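Sensory transduction histidine kinase, putative (Borrelia burgdorferi, PDB 5BWJ) probably phosphorylates itself on histidine with ATP, as a membrane-bound hybrid sensor kinase whose periplasmic Venus flytrap sensor domain is the part described here. Local coordinates at residues F19-K22 with Y28-L31; D37-D42 with L202-F207; E123-L128 with Y154-C159. All coordinates share one frame; numbering follows the deposited sequence.

Interaction 1: residues F19-K22 with Y28-L31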
loop_
_atom_site.group_PDB
_atom_site.type_symbol
_atom_site.label_atom_id
_atom_site.label_comp_id
_atom_site.label_asym_id
_atom_site.label_seq_id
_atom_site.Cartn_x
_atom_site.Cartn_y
_atom_site.Cartn_z
ATOM N N PHE B 19 -7.852 -0.204 3.294
ATOM C CA PHE B 19 -9.235 -0.561 2.986
ATOM C C PHE B 19 -10.098 -0.625 4.242
ATOM O O PHE B 19 -11.218 -0.118 4.258
ATOM C CB PHE B 19 -9.280 -1.892 2.235
ATOM C CG PHE B 19 -8.682 -1.816 0.860
ATOM C CD1 PHE B 19 -9.470 -1.504 -0.235
ATOM C CD2 PHE B 19 -7.328 -2.034 0.666
ATOM C CE1 PHE B 19 -8.921 -1.423 -1.499
ATOM C CE2 PHE B 19 -6.773 -1.954 -0.595
ATOM C CZ PHE B 19 -7.571 -1.647 -1.679
ATOM N N TYR B 20 -9.578 -1.246 5.294
ATOM C CA TYR B 20 -10.240 -1.214 6.590
ATOM C C TYR B 20 -9.249 -1.572 7.688
ATOM O O TYR B 20 -8.473 -2.518 7.554
ATOM C CB TYR B 20 -11.448 -2.159 6.620
ATOM C CG TYR B 20 -11.133 -3.591 6.260
ATOM C CD1 TYR B 20 -10.765 -4.507 7.235
ATOM C CD2 TYR B 20 -11.211 -4.030 4.944
ATOM C CE1 TYR B 20 -10.476 -5.818 6.910
ATOM C CE2 TYR B 20 -10.924 -5.337 4.609
ATOM C CZ TYR B 20 -10.557 -6.226 5.595
ATOM O OH TYR B 20 -10.274 -7.529 5.264
ATOM N N TYR B 21 -9.274 -0.798 8.769
ATOM C CA TYR B 21 -8.355 -1.003 9.881
ATOM C C TYR B 21 -8.863 -0.297 11.131
ATOM O O TYR B 21 -9.652 0.641 11.044
ATOM C CB TYR B 21 -6.956 -0.501 9.520
ATOM C CG TYR B 21 -6.912 0.951 9.097
ATOM C CD1 TYR B 21 -7.187 1.323 7.786
ATOM C CD2 TYR B 21 -6.591 1.950 10.006
ATOM C CE1 TYR B 21 -7.144 2.647 7.394
ATOM C CE2 TYR B 21 -6.547 3.278 9.622
ATOM C CZ TYR B 21 -6.824 3.621 8.315
ATOM O OH TYR B 21 -6.780 4.941 7.931
ATOM N N LYS B 22 -8.402 -0.753 12.293
ATOM C CA LYS B 22 -8.858 -0.205 13.567
ATOM C C LYS B 22 -8.173 1.114 13.903
ATOM O O LYS B 22 -6.967 1.265 13.702
ATOM C CB LYS B 22 -8.605 -1.199 14.702
ATOM C CG LYS B 22 -9.337 -2.521 14.570
ATOM C CD LYS B 22 -9.081 -3.397 15.791
ATOM C CE LYS B 22 -9.632 -4.799 15.608
ATOM N NZ LYS B 22 -9.331 -5.670 16.778
ATOM N N TYR B 28 -13.694 0.990 13.036
ATOM C CA TYR B 28 -13.001 0.659 11.796
ATOM C C TYR B 28 -13.012 1.828 10.823
ATOM O O TYR B 28 -14.068 2.267 10.368
ATOM C CB TYR B 28 -13.634 -0.565 11.139
ATOM C CG TYR B 28 -13.180 -1.872 11.744
ATOM C CD1 TYR B 28 -12.001 -2.477 11.331
ATOM C CD2 TYR B 28 -13.929 -2.500 12.732
ATOM C CE1 TYR B 28 -11.581 -3.671 11.879
ATOM C CE2 TYR B 28 -13.517 -3.695 13.287
ATOM C CZ TYR B 28 -12.342 -4.277 12.858
ATOM O OH TYR B 28 -11.926 -5.466 13.408
ATOM N N GLU B 29 -11.819 2.326 10.519
ATOM C CA GLU B 29 -11.635 3.348 9.502
ATOM C C GLU B 29 -11.217 2.679 8.198
ATOM O O GLU B 29 -10.643 1.593 8.215
ATOM C CB GLU B 29 -10.585 4.363 9.954
ATOM C CG GLU B 29 -10.349 5.493 8.969
ATOM C CD GLU B 29 -10.370 6.854 9.627
ATOM O OE1 GLU B 29 -9.850 6.986 10.757
ATOM O OE2 GLU B 29 -10.918 7.792 9.016
ATOM N N GLY B 30 -11.508 3.317 7.070
ATOM C CA GLY B 30 -11.110 2.779 5.784
ATOM C C GLY B 30 -11.940 3.289 4.625
ATOM O O GLY B 30 -12.941 3.980 4.817
ATOM N N LEU B 31 -11.520 2.930 3.416
ATOM C CA LEU B 31 -12.166 3.396 2.195
ATOM C C LEU B 31 -13.014 2.309 1.531
ATOM O O LEU B 31 -13.684 2.571 0.532
ATOM C CB LEU B 31 -11.110 3.909 1.208
ATOM C CG LEU B 31 -9.974 2.948 0.841
ATOM C CD1 LEU B 31 -10.347 2.079 -0.344
ATOM C CD2 LEU B 31 -8.698 3.719 0.555
HETATM O O HOH W 1 -6.469 6.880 10.185
#

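Interaction 2: residues D37-D42 with L202-F207. With NO3 (nitrate ion), chain I.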
loop_
_atom_site.group_PDB
_atom_site.type_symbol
_atom_site.label_atom_id
_atom_site.label_comp_id
_atom_site.label_asym_id
_atom_site.label_seq_id
_atom_site.Cartn_x
_atom_site.Cartn_y
_atom_site.Cartn_z
ATOM N N ASP B 37 -20.398 0.716 -1.320
ATOM C CA ASP B 37 -21.606 1.480 -1.613
ATOM C C ASP B 37 -21.721 1.759 -3.110
ATOM O O ASP B 37 -22.817 1.750 -3.665
ATOM C CB ASP B 37 -21.619 2.796 -0.831
ATOM C CG ASP B 37 -21.904 2.598 0.649
ATOM O OD1 ASP B 37 -22.596 1.621 1.004
ATOM O OD2 ASP B 37 -21.439 3.425 1.461
ATOM N N LYS B 38 -20.588 2.007 -3.759
ATOM C CA LYS B 38 -20.577 2.226 -5.201
ATOM C C LYS B 38 -20.939 0.945 -5.942
ATOM O O LYS B 38 -21.784 0.955 -6.839
ATOM C CB LYS B 38 -19.209 2.732 -5.665
ATOM C CG LYS B 38 -18.948 4.195 -5.359
ATOM C CD LYS B 38 -17.723 4.693 -6.105
ATOM C CE LYS B 38 -17.613 6.204 -6.049
ATOM N NZ LYS B 38 -16.591 6.709 -7.004
ATOM N N TRP B 39 -20.293 -0.154 -5.562
ATOM C CA TRP B 39 -20.575 -1.455 -6.157
ATOM C C TRP B 39 -22.044 -1.820 -5.985
ATOM O O TRP B 39 -22.658 -2.409 -6.876
ATOM C CB TRP B 39 -19.691 -2.534 -5.528
ATOM C CG TRP B 39 -20.008 -3.927 -5.998
ATOM C CD1 TRP B 39 -19.422 -4.597 -7.032
ATOM C CD2 TRP B 39 -20.985 -4.819 -5.444
ATOM N NE1 TRP B 39 -19.973 -5.850 -7.158
ATOM C CE2 TRP B 39 -20.936 -6.011 -6.195
ATOM C CE3 TRP B 39 -21.895 -4.725 -4.387
ATOM C CZ2 TRP B 39 -21.763 -7.098 -5.924
ATOM C CZ3 TRP B 39 -22.715 -5.806 -4.119
ATOM C CH2 TRP B 39 -22.643 -6.977 -4.884
ATOM N N ALA B 40 -22.602 -1.459 -4.835
ATOM C CA ALA B 40 -23.980 -1.799 -4.505
ATOM C C ALA B 40 -24.951 -1.104 -5.447
ATOM O O ALA B 40 -25.936 -1.697 -5.890
ATOM C CB ALA B 40 -24.282 -1.426 -3.062
ATOM N N LYS B 41 -24.664 0.158 -5.751
ATOM C CA LYS B 41 -25.525 0.961 -6.611
ATOM C C LYS B 41 -25.626 0.373 -8.016
ATOM O O LYS B 41 -26.717 0.274 -8.573
ATOM C CB LYS B 41 -25.009 2.399 -6.682
ATOM N N ASP B 42 -24.489 -0.016 -8.584
ATOM C CA ASP B 42 -24.462 -0.549 -9.944
ATOM C C ASP B 42 -25.096 -1.932 -10.036
ATOM O O ASP B 42 -25.637 -2.301 -11.079
ATOM C CB ASP B 42 -23.025 -0.609 -10.469
ATOM C CG ASP B 42 -22.476 0.758 -10.835
ATOM O OD1 ASP B 42 -23.243 1.743 -10.810
ATOM O OD2 ASP B 42 -21.275 0.844 -11.165
ATOM N N LEU B 202 -22.529 -12.884 -9.165
ATOM C CA LEU B 202 -22.108 -11.507 -8.941
ATOM C C LEU B 202 -20.763 -11.214 -9.590
ATOM O O LEU B 202 -19.861 -12.052 -9.582
ATOM C CB LEU B 202 -22.017 -11.203 -7.445
ATOM C CG LEU B 202 -23.317 -11.139 -6.645
ATOM C CD1 LEU B 202 -22.999 -10.907 -5.179
ATOM C CD2 LEU B 202 -24.233 -10.048 -7.177
ATOM N N ASN B 203 -20.644 -10.018 -10.158
ATOM C CA ASN B 203 -19.360 -9.498 -10.602
ATOM C C ASN B 203 -18.715 -8.739 -9.449
ATOM O O ASN B 203 -19.113 -7.617 -9.137
ATOM C CB ASN B 203 -19.532 -8.591 -11.823
ATOM C CG ASN B 203 -18.209 -8.074 -12.358
ATOM O OD1 ASN B 203 -17.143 -8.584 -12.013
ATOM N ND2 ASN B 203 -18.273 -7.058 -13.213
ATOM N N LEU B 204 -17.732 -9.365 -8.810
ATOM C CA LEU B 204 -17.112 -8.808 -7.612
ATOM C C LEU B 204 -15.798 -8.094 -7.919
ATOM O O LEU B 204 -14.821 -8.230 -7.181
ATOM C CB LEU B 204 -16.876 -9.916 -6.580
ATOM C CG LEU B 204 -18.133 -10.651 -6.103
ATOM C CD1 LEU B 204 -17.763 -11.771 -5.145
ATOM C CD2 LEU B 204 -19.111 -9.690 -5.444
ATOM N N ASP B 205 -15.782 -7.330 -9.005
ATOM C CA ASP B 205 -14.610 -6.538 -9.361
ATOM C C ASP B 205 -14.672 -5.198 -8.630
ATOM O O ASP B 205 -14.995 -4.167 -9.220
ATOM C CB ASP B 205 -14.529 -6.333 -10.879
ATOM C CG ASP B 205 -13.163 -5.842 -11.334
ATOM O OD1 ASP B 205 -12.378 -5.370 -10.483
ATOM O OD2 ASP B 205 -12.874 -5.929 -12.545
ATOM N N LEU B 206 -14.370 -5.227 -7.336
ATOM C CA LEU B 206 -14.446 -4.030 -6.507
ATOM C C LEU B 206 -13.361 -3.028 -6.884
ATOM O O LEU B 206 -13.550 -1.820 -6.750
ATOM C CB LEU B 206 -14.325 -4.400 -5.026
ATOM C CG LEU B 206 -15.362 -5.393 -4.497
ATOM C CD1 LEU B 206 -15.068 -5.745 -3.044
ATOM C CD2 LEU B 206 -16.772 -4.838 -4.636
ATOM N N PHE B 207 -12.231 -3.534 -7.362
ATOM C CA PHE B 207 -11.099 -2.683 -7.714
ATOM C C PHE B 207 -11.438 -1.717 -8.846
ATOM O O PHE B 207 -10.897 -0.614 -8.910
ATOM C CB PHE B 207 -9.894 -3.539 -8.108
ATOM C CG PHE B 207 -8.706 -2.737 -8.560
ATOM C CD1 PHE B 207 -7.845 -2.170 -7.637
ATOM C CD2 PHE B 207 -8.452 -2.553 -9.910
ATOM C CE1 PHE B 207 -6.752 -1.431 -8.050
ATOM C CE2 PHE B 207 -7.359 -1.815 -10.329
ATOM C CZ PHE B 207 -6.509 -1.253 -9.398
HETATM N N NO3 I . -15.243 -11.181 -10.318
HETATM O O1 NO3 I . -15.121 -9.924 -10.371
HETATM O O2 NO3 I . -16.384 -11.713 -10.452
HETATM O O3 NO3 I . -14.225 -11.908 -10.132
#

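Interaction 3: residues E123-L128 with Y154-C159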
loop_
_atom_site.group_PDB
_atom_site.type_symbol
_atom_site.label_atom_id
_atom_site.label_comp_id
_atom_site.label_asym_id
_atom_site.label_seq_id
_atom_site.Cartn_x
_atom_site.Cartn_y
_atom_site.Cartn_z
ATOM N N GLU B 123 1.856 -18.018 5.556
ATOM C CA GLU B 123 2.158 -19.264 6.248
ATOM C C GLU B 123 2.766 -20.264 5.273
ATOM O O GLU B 123 3.765 -20.911 5.582
ATOM C CB GLU B 123 0.905 -19.861 6.895
ATOM C CG GLU B 123 1.184 -21.143 7.678
ATOM C CD GLU B 123 -0.075 -21.817 8.189
ATOM O OE1 GLU B 123 -1.181 -21.305 7.920
ATOM O OE2 GLU B 123 0.044 -22.864 8.859
ATOM N N ASP B 124 2.160 -20.384 4.096
ATOM C CA ASP B 124 2.638 -21.317 3.080
ATOM C C ASP B 124 4.079 -21.020 2.680
ATOM O O ASP B 124 4.878 -21.938 2.504
ATOM C CB ASP B 124 1.737 -21.272 1.842
ATOM C CG ASP B 124 0.386 -21.920 2.078
ATOM O OD1 ASP B 124 0.259 -22.707 3.040
ATOM O OD2 ASP B 124 -0.547 -21.647 1.296
ATOM N N ILE B 125 4.408 -19.738 2.547
ATOM C CA ILE B 125 5.752 -19.332 2.147
ATOM C C ILE B 125 6.788 -19.852 3.141
ATOM O O ILE B 125 7.821 -20.390 2.744
ATOM C CB ILE B 125 5.865 -17.794 2.028
ATOM C CG1 ILE B 125 4.989 -17.292 0.877
ATOM C CG2 ILE B 125 7.311 -17.361 1.779
ATOM C CD1 ILE B 125 4.778 -15.793 0.867
ATOM N N LEU B 126 6.504 -19.703 4.430
ATOM C CA LEU B 126 7.437 -20.136 5.466
ATOM C C LEU B 126 7.575 -21.659 5.504
ATOM O O LEU B 126 8.630 -22.181 5.866
ATOM C CB LEU B 126 6.990 -19.620 6.837
ATOM C CG LEU B 126 6.892 -18.101 6.996
ATOM C CD1 LEU B 126 6.457 -17.741 8.410
ATOM C CD2 LEU B 126 8.208 -17.416 6.654
ATOM N N ARG B 127 6.515 -22.369 5.129
ATOM C CA ARG B 127 6.552 -23.828 5.113
ATOM C C ARG B 127 7.292 -24.344 3.882
ATOM O O ARG B 127 7.924 -25.398 3.926
ATOM C CB ARG B 127 5.136 -24.405 5.162
ATOM C CG ARG B 127 4.401 -24.098 6.457
ATOM C CD ARG B 127 3.167 -24.965 6.637
ATOM N NE ARG B 127 2.373 -24.537 7.786
ATOM C CZ ARG B 127 2.710 -24.753 9.054
ATOM N NH1 ARG B 127 3.834 -25.392 9.351
ATOM N NH2 ARG B 127 1.923 -24.324 10.030
ATOM N N LEU B 128 7.213 -23.595 2.787
ATOM C CA LEU B 128 7.944 -23.939 1.572
ATOM C C LEU B 128 9.432 -23.655 1.745
ATOM O O LEU B 128 10.276 -24.370 1.206
ATOM C CB LEU B 128 7.390 -23.166 0.374
ATOM C CG LEU B 128 6.330 -23.887 -0.462
ATOM C CD1 LEU B 128 5.238 -24.502 0.408
ATOM C CD2 LEU B 128 5.724 -22.928 -1.475
ATOM N N TYR B 154 10.647 -12.541 14.979
ATOM C CA TYR B 154 10.254 -11.949 13.703
ATOM C C TYR B 154 8.790 -12.240 13.395
ATOM O O TYR B 154 8.257 -13.269 13.810
ATOM C CB TYR B 154 11.135 -12.484 12.572
ATOM C CG TYR B 154 12.616 -12.293 12.801
ATOM C CD1 TYR B 154 13.354 -13.222 13.525
ATOM C CD2 TYR B 154 13.280 -11.188 12.288
ATOM C CE1 TYR B 154 14.708 -13.051 13.735
ATOM C CE2 TYR B 154 14.634 -11.008 12.494
ATOM C CZ TYR B 154 15.343 -11.942 13.218
ATOM O OH TYR B 154 16.692 -11.765 13.423
ATOM N N ILE B 155 8.146 -11.330 12.669
ATOM C CA ILE B 155 6.809 -11.578 12.142
ATOM C C ILE B 155 6.832 -11.398 10.628
ATOM O O ILE B 155 7.585 -10.580 10.103
ATOM C CB ILE B 155 5.749 -10.651 12.777
ATOM C CG1 ILE B 155 6.101 -9.181 12.535
ATOM C CG2 ILE B 155 5.621 -10.956 14.267
ATOM C CD1 ILE B 155 5.073 -8.195 13.064
ATOM N N TYR B 156 6.003 -12.177 9.941
ATOM C CA TYR B 156 5.990 -12.215 8.486
ATOM C C TYR B 156 4.577 -11.987 7.964
ATOM O O TYR B 156 3.653 -12.711 8.329
ATOM C CB TYR B 156 6.535 -13.560 8.003
ATOM C CG TYR B 156 6.834 -13.628 6.526
ATOM C CD1 TYR B 156 7.810 -12.820 5.958
ATOM C CD2 TYR B 156 6.158 -14.517 5.702
ATOM C CE1 TYR B 156 8.094 -12.885 4.607
ATOM C CE2 TYR B 156 6.436 -14.590 4.348
ATOM C CZ TYR B 156 7.404 -13.772 3.809
ATOM O OH TYR B 156 7.685 -13.839 2.465
ATOM N N GLY B 157 4.405 -10.976 7.118
ATOM C CA GLY B 157 3.091 -10.670 6.584
ATOM C C GLY B 157 3.002 -9.369 5.811
ATOM O O GLY B 157 3.982 -8.901 5.228
ATOM N N ASP B 158 1.805 -8.789 5.819
ATOM C CA ASP B 158 1.494 -7.608 5.021
ATOM C C ASP B 158 2.354 -6.405 5.403
ATOM O O ASP B 158 2.449 -6.050 6.577
ATOM C CB ASP B 158 0.013 -7.258 5.174
ATOM C CG ASP B 158 -0.416 -6.129 4.262
ATOM O OD1 ASP B 158 -0.336 -4.959 4.689
ATOM O OD2 ASP B 158 -0.828 -6.412 3.118
ATOM N N CYS B 159 2.959 -5.775 4.399
ATOM C CA CYS B 159 3.902 -4.680 4.625
ATOM C C CYS B 159 3.250 -3.465 5.275
ATOM O O CYS B 159 3.835 -2.843 6.163
ATOM C CB CYS B 159 4.561 -4.252 3.307
ATOM S SG CYS B 159 3.414 -3.659 2.030
#

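Interaction 1: residues F19-K22 with Y28-L31
Tyr-21 holds its CG between its own backbone N and carbonyl carbon (chi1 56°), which lays the ring along the side chain of Glu-29. Glu-29 reaches the same way, with CG anti to its N (chi1 -179°). The two are cross-strand neighbours in a small antiparallel hairpin, where they form a hydrogen-bonded pair. Tyr-21 N donates to Glu-29 O at 2.8 Å, and Glu-29 N donates to Tyr-21 O at 2.8 Å. Glu-29 O also lies over one face of the Tyr-21 ring, 3.5 Å from CD1 of Tyr-21 and offset toward the rim. The phenol and carboxylate planes are only 23° apart. One water, in the plane of the Tyr-21 ring, bonds Tyr-21 OH and makes a weak bond to Glu-29 OE1. Glu-29 OE2 accepts from Ile-176 N of the second subunit. Glu-29 is also a magnesium ligand in a structure of this protein, though no ion is bound to it here.

Lys-22 and Tyr-28 pair on the other face of the hairpin. The extended lysine runs alongside the phenol, with its CG 4.1 Å from the Tyr-28 ring centroid in an off-centre CH-pi contact. Its NZ goes on to Gln-141. Beyond the strands, Phe-19 CD1 meets Leu-31 CD1 at 3.7 Å.

Phe-19 and Tyr-20 form a classic beta bulge opposite Phe-16. Phe-19 packs on Ile-32 and Ile-35 of helix 32-42 and on Leu-85 and Ala-86 of strand 79-94, so its ring joins that helix and that strand next to the hairpin.

Interaction 2: residues D37-D42 with L202-F207
Trp-39 NE1 gives its hydrogen to the backbone O of Asn-203 at 2.8 Å. The bond is nearly straight, 173° at the hydrogen. It ties helix 32-42 to the irregular chain that follows helix 197-200 in this Venus flytrap sensor domain. The acceptor lies in the plane of the indole. The donor is tilted 23° from the plane of the Asn-203 carbonyl. The bond probably limits the rotation of the indole, and it satisfies the N-H of a buried ring.

Trp-39 is the one residue of 37-42 that reaches the other segment. Its CG stands anti to the backbone N (chi1 175°), and the ring extends from the helix into a group of three leucines. Leu-206 covers one face. Its CD2 sits over the five-membered ring, 3.9 Å from the centroid, in a CH-pi contact. Leu-202 comes to the far edge of the six-membered ring and crosses the indole at about a right angle. Its CD1 is 4.0 Å from Trp-39 CH2. Leu-204 approaches obliquely between these two.

The leucines also rest on the sheet. Leu-204 and Leu-206 touch Val-189 of strand 184-192, and Leu-202 and Leu-204 touch Ile-65 of strand 65-69. Phe-10 meets the indole edge-to-face, so the tryptophan links helix, loop and sheet core.

Asp-205 is the centre of an inverse gamma turn. A nitrate ion, probably from the crystallisation liquor, lies by the backbone N atoms of Leu-204 and Asp-205. Leu-204 N donates to nitrate O2 at 3.2 Å, and nitrate O1 lies 3.0 Å from Asp-205 N.

Interaction 3: residues E123-L128 with Y154-C159
Tyr-156 projects from strand 154-156 toward helix 121-128, and two neighbouring residues of the helix meet its ring in different ways. Leu-126 and the tyrosine slide past each other in opposite directions. Leu-126 CD2 is 3.7 Å from Tyr-156 CD2 and 4.2 Å from the ring centroid, an off-centre CH-pi contact. Ile-125 crosses the tyrosine at about a right angle, nearer the hydroxyl end. Its CG2 lies 3.6 Å from Tyr-156 OH and 3.9 Å from Tyr-156 CE2, and its CD1 also comes near the hydroxyl. With CG anti to its backbone N (chi1 -168°), Tyr-156 presents the CD2-CE2 side of its ring to both residues.

The contact packs helix 121-128 on strand 154-156, which runs parallel to strand 114-117 and antiparallel to strand 79-94. Leu-126 also touches Ile-134 of strand 134-137. On the helix itself, Arg-127 NE and NH2 both grip Glu-123 OE2, with NH2 at 2.7 Å.

Ile-125 and Leu-126 offer only carbon atoms to the ring and hydroxyl. The tyrosine thus gives the helix an apolar ring side, while hydrogen bonds to Ser-90 OG and Val-181 O hold its hydroxyl.

None of the three contacts touches another. Interactions 1 and 2 are joined through the chain, since helix 32-42 follows strand 28-29. Their centres are 18 Å apart and their nearest atoms about 6 Å. Both also reach the second subunit, interaction 1 through several side chains, among them Phe-19, Tyr-21 and Leu-31. In interaction 2, Lys-38 forms a salt bridge to Asp-180 of that subunit without touching 202-207. Interaction 3 is nested between the segments of interaction 2 in the chain. It lies across the chain's centre from both, with centres 23 Å from interaction 1 and 31 Å from interaction 2. Glu-29, a magnesium ligand in a structure of this protein but not here, belongs to interaction 1.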